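Local coordinates for protein probable thiamine pyrophosphokinase (Staphylococcus saprophyticus, PDB 3L8M) that probably transfers a pyrophosphate group from ATP to thiamine, making thiamine diphosphate, at residues 131-137 against 203-209. Coordinates in Å, arbitrary orientation, origin at the centre of the assembly. Numbering follows the deposited sequence.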
ATOM      1  N   THR A 131     -27.054  -6.458   9.059  1.00 21.55           N
ATOM      2  CA  THR A 131     -27.807  -7.720   9.133  1.00 32.70           C
ATOM      3  C   THR A 131     -27.984  -8.485   7.808  1.00 30.50           C
ATOM      4  O   THR A 131     -28.429  -9.640   7.812  1.00 26.64           O
ATOM      5  CB  THR A 131     -29.237  -7.463   9.716  1.00 41.09           C
ATOM      6  OG1 THR A 131     -29.128  -6.786  10.974  1.00 31.90           O
ATOM      7  CG2 THR A 131     -29.998  -8.778   9.919  1.00 29.09           C
ATOM      8  N   ASN A 132     -27.623  -7.872   6.683  1.00 30.30           N
ATOM      9  CA  ASN A 132     -27.838  -8.520   5.392  1.00 25.59           C
ATOM     10  C   ASN A 132     -26.723  -8.363   4.371  1.00 25.56           C
ATOM     11  O   ASN A 132     -25.880  -7.477   4.464  1.00 25.47           O
ATOM     12  CB  ASN A 132     -29.100  -7.959   4.730  1.00 33.12           C
ATOM     13  CG  ASN A 132     -30.333  -8.086   5.590  1.00 31.09           C
ATOM     14  OD1 ASN A 132     -31.048  -9.087   5.528  1.00 28.45           O
ATOM     15  ND2 ASN A 132     -30.594  -7.065   6.402  1.00 23.09           N
ATOM     16  N   GLU A 133     -26.788  -9.220   3.359  1.00 24.58           N
ATOM     17  CA  GLU A 133     -25.868  -9.221   2.239  1.00 22.20           C
ATOM     18  C   GLU A 133     -26.779  -9.598   1.072  1.00 28.88           C
ATOM     19  O   GLU A 133     -27.497 -10.602   1.142  1.00 19.99           O
ATOM     20  CB  GLU A 133     -24.776 -10.262   2.450  1.00 29.72           C
ATOM     21  CG  GLU A 133     -23.550 -10.036   1.596  1.00 51.94           C
ATOM     22  CD  GLU A 133     -22.397 -10.932   2.008  1.00 65.99           C
ATOM     23  OE1 GLU A 133     -22.079 -10.961   3.219  1.00 56.86           O
ATOM     24  OE2 GLU A 133     -21.810 -11.601   1.127  1.00 65.04           O
ATOM     25  N   ILE A 134     -26.775  -8.780   0.022  1.00 29.16           N
ATOM     26  CA  ILE A 134     -27.639  -9.000  -1.138  1.00 30.26           C
ATOM     27  C   ILE A 134     -26.896  -8.894  -2.472  1.00 30.22           C
ATOM     28  O   ILE A 134     -26.088  -7.985  -2.672  1.00 26.56           O
ATOM     29  CB  ILE A 134     -28.805  -7.962  -1.151  1.00 39.15           C
ATOM     30  CG1 ILE A 134     -29.632  -8.080   0.127  1.00 41.47           C
ATOM     31  CG2 ILE A 134     -29.691  -8.157  -2.386  1.00 25.45           C
ATOM     32  CD1 ILE A 134     -30.612  -6.929   0.322  1.00 37.75           C
ATOM     33  N   GLN A 135     -27.182  -9.819  -3.387  1.00 29.04           N
ATOM     34  CA  GLN A 135     -26.560  -9.801  -4.708  1.00 34.00           C
ATOM     35  C   GLN A 135     -27.483 -10.439  -5.733  1.00 35.74           C
ATOM     36  O   GLN A 135     -28.328 -11.270  -5.395  1.00 34.74           O
ATOM     37  CB  GLN A 135     -25.216 -10.532  -4.695  1.00 25.93           C
ATOM     38  CG  GLN A 135     -25.312 -12.012  -4.362  1.00 44.04           C
ATOM     39  CD  GLN A 135     -23.950 -12.697  -4.336  1.00 50.94           C
ATOM     40  OE1 GLN A 135     -23.244 -12.733  -5.344  1.00 48.24           O
ATOM     41  NE2 GLN A 135     -23.577 -13.239  -3.177  1.00 37.80           N
ATOM     42  N   PHE A 136     -27.313 -10.037  -6.988  1.00 36.42           N
ATOM     43  CA  PHE A 136     -28.112 -10.532  -8.101  1.00 28.87           C
ATOM     44  C   PHE A 136     -27.461 -11.791  -8.696  1.00 27.15           C
ATOM     45  O   PHE A 136     -26.241 -11.902  -8.744  1.00 35.37           O
ATOM     46  CB  PHE A 136     -28.213  -9.414  -9.147  1.00 38.23           C
ATOM     47  CG  PHE A 136     -29.056  -9.750 -10.342  1.00 46.46           C
ATOM     48  CD1 PHE A 136     -30.396 -10.097 -10.198  1.00 40.51           C
ATOM     49  CD2 PHE A 136     -28.520  -9.662 -11.628  1.00 52.42           C
ATOM     50  CE1 PHE A 136     -31.194 -10.354 -11.319  1.00 39.05           C
ATOM     51  CE2 PHE A 136     -29.310  -9.914 -12.758  1.00 49.88           C
ATOM     52  CZ  PHE A 136     -30.648 -10.258 -12.602  1.00 44.39           C
ATOM     53  N   ILE A 137     -28.274 -12.754  -9.110  1.00 31.59           N
ATOM     54  CA  ILE A 137     -27.759 -13.984  -9.705  1.00 35.51           C
ATOM     55  C   ILE A 137     -28.547 -14.253 -10.968  1.00 42.63           C
ATOM     56  O   ILE A 137     -29.760 -14.451 -10.923  1.00 45.68           O
ATOM     57  CB  ILE A 137     -27.902 -15.200  -8.785  1.00 42.67           C
ATOM     58  CG1 ILE A 137     -27.214 -14.936  -7.441  1.00 41.95           C
ATOM     59  CG2 ILE A 137     -27.267 -16.415  -9.459  1.00 40.88           C
ATOM     60  CD1 ILE A 137     -27.329 -16.097  -6.466  1.00 43.89           C
ATOM     61  N   SER A 203     -34.052 -14.715 -13.279  1.00 55.11           N
ATOM     62  CA  SER A 203     -33.013 -14.193 -12.402  1.00 44.44           C
ATOM     63  C   SER A 203     -33.570 -14.020 -10.990  1.00 47.64           C
ATOM     64  O   SER A 203     -34.768 -13.792 -10.809  1.00 39.71           O
ATOM     65  CB  SER A 203     -32.539 -12.842 -12.931  1.00 47.24           C
ATOM     66  OG  SER A 203     -33.616 -11.912 -13.009  1.00 30.84           O
ATOM     67  N   VAL A 204     -32.704 -14.128  -9.988  1.00 48.07           N
ATOM     68  CA  VAL A 204     -33.135 -13.975  -8.604  1.00 45.52           C
ATOM     69  C   VAL A 204     -32.132 -13.209  -7.743  1.00 47.20           C
ATOM     70  O   VAL A 204     -30.920 -13.261  -7.971  1.00 36.77           O
ATOM     71  CB  VAL A 204     -33.368 -15.345  -7.928  1.00 43.98           C
ATOM     72  CG1 VAL A 204     -34.346 -16.177  -8.749  1.00 46.90           C
ATOM     73  CG2 VAL A 204     -32.034 -16.075  -7.760  1.00 44.53           C
ATOM     74  N   LEU A 205     -32.652 -12.477  -6.766  1.00 32.48           N
ATOM     75  CA  LEU A 205     -31.803 -11.753  -5.840  1.00 31.51           C
ATOM     76  C   LEU A 205     -31.553 -12.741  -4.710  1.00 26.70           C
ATOM     77  O   LEU A 205     -32.467 -13.435  -4.263  1.00 29.67           O
ATOM     78  CB  LEU A 205     -32.514 -10.519  -5.284  1.00 26.55           C
ATOM     79  CG  LEU A 205     -32.661  -9.302  -6.199  1.00 43.78           C
ATOM     80  CD1 LEU A 205     -33.713  -8.371  -5.612  1.00 13.47           C
ATOM     81  CD2 LEU A 205     -31.314  -8.588  -6.363  1.00 19.08           C
HETATM   82  N   MSE A 206     -30.313 -12.843  -4.271  1.00 29.26           N
HETATM   83  CA  MSE A 206     -30.019 -13.738  -3.173  1.00 31.85           C
HETATM   84  C   MSE A 206     -29.767 -12.840  -1.978  1.00 36.01           C
HETATM   85  O   MSE A 206     -29.011 -11.878  -2.080  1.00 22.97           O
HETATM   86  CB  MSE A 206     -28.780 -14.572  -3.470  1.00 35.66           C
HETATM   87  CG  MSE A 206     -28.259 -15.303  -2.250  1.00 38.23           C
HETATM   88 SE   MSE A 206     -26.835 -16.307  -2.631  1.00 36.18          SE
HETATM   89  CE  MSE A 206     -26.984 -17.488  -1.347  1.00 24.38           C
ATOM     90  N   ILE A 207     -30.415 -13.135  -0.856  1.00 31.47           N
ATOM     91  CA  ILE A 207     -30.244 -12.328   0.339  1.00 30.67           C
ATOM     92  C   ILE A 207     -29.892 -13.182   1.539  1.00 30.34           C
ATOM     93  O   ILE A 207     -30.636 -14.082   1.915  1.00 33.99           O
ATOM     94  CB  ILE A 207     -31.513 -11.507   0.637  1.00 33.13           C
ATOM     95  CG1 ILE A 207     -31.412 -10.871   2.020  1.00 38.87           C
ATOM     96  CG2 ILE A 207     -32.738 -12.388   0.556  1.00 41.36           C
ATOM     97  CD1 ILE A 207     -32.472  -9.838   2.265  1.00 51.88           C
ATOM     98  N   ARG A 208     -28.737 -12.904   2.133  1.00 30.41           N
ATOM     99  CA  ARG A 208     -28.301 -13.646   3.300  1.00 39.53           C
ATOM    100  C   ARG A 208     -28.559 -12.813   4.542  1.00 33.98           C
ATOM    101  O   ARG A 208     -28.277 -11.616   4.568  1.00 42.29           O
ATOM    102  CB  ARG A 208     -26.824 -14.006   3.164  1.00 42.79           C
ATOM    103  CG  ARG A 208     -26.569 -14.831   1.915  1.00 44.29           C
ATOM    104  CD  ARG A 208     -25.619 -15.967   2.186  1.00 56.08           C
ATOM    105  NE  ARG A 208     -24.376 -15.814   1.439  1.00 60.83           N
ATOM    106  CZ  ARG A 208     -23.403 -16.718   1.426  1.00 66.94           C
ATOM    107  NH1 ARG A 208     -23.538 -17.842   2.123  1.00 59.47           N
ATOM    108  NH2 ARG A 208     -22.297 -16.498   0.720  1.00 56.79           N
ATOM    109  N   SER A 209     -29.118 -13.445   5.565  1.00 39.13           N
ATOM    110  CA  SER A 209     -29.442 -12.748   6.802  1.00 44.64           C
ATOM    111  C   SER A 209     -28.822 -13.444   7.995  1.00 43.17           C
ATOM    112  O   SER A 209     -28.432 -14.601   7.915  1.00 48.90           O
ATOM    113  CB  SER A 209     -30.964 -12.691   6.994  1.00 42.73           C
ATOM    114  OG  SER A 209     -31.596 -11.998   5.933  1.00 43.18           O
TER
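I134, F136, L205 and I207 form the apolar part of one face of this antiparallel strand pair. I134 CG1 meets I207 CG1 at 3.8 Å. L205 CD2 lies 4.3 Å from I134 CG2 and 4.2 Å from F136 CD1. Helix 103-113 packs on this face, with F106 against I134 and L113 against F136. On the opposite face, I137 CD1 touches M206 CB at 3.7 Å; M206 is selenomethionine. There Q135 packs on N124, a sodium ligand with D94; a bound sodium ion lies about 7 Å from the Q135 side chain.

The two strands run at 168° and are neighbours in the mixed sheet. Strand 124-128 flanks 132-137 and strand 152-157 flanks 204-209. The pair thus continues the parallel part of the sheet into its antiparallel end, and probably joins the catalytic and thiamine-binding parts. Sequence separates them by 65 residues, so this is no hairpin.

Three hydrogen-bonded pairs, E133-R208, Q135-M206 and I137-V204, each contribute two backbone bonds. The straightest runs from M206 N to Q135 O, 2.8 Å at 177°.

At the 132/209 end the contacts turn polar. E133 OE2 makes a salt bridge with K126. N132 ND2 hydrogen-bonds D129 OD1, while S209 OG donates to N132 OD1 at 3.0 Å.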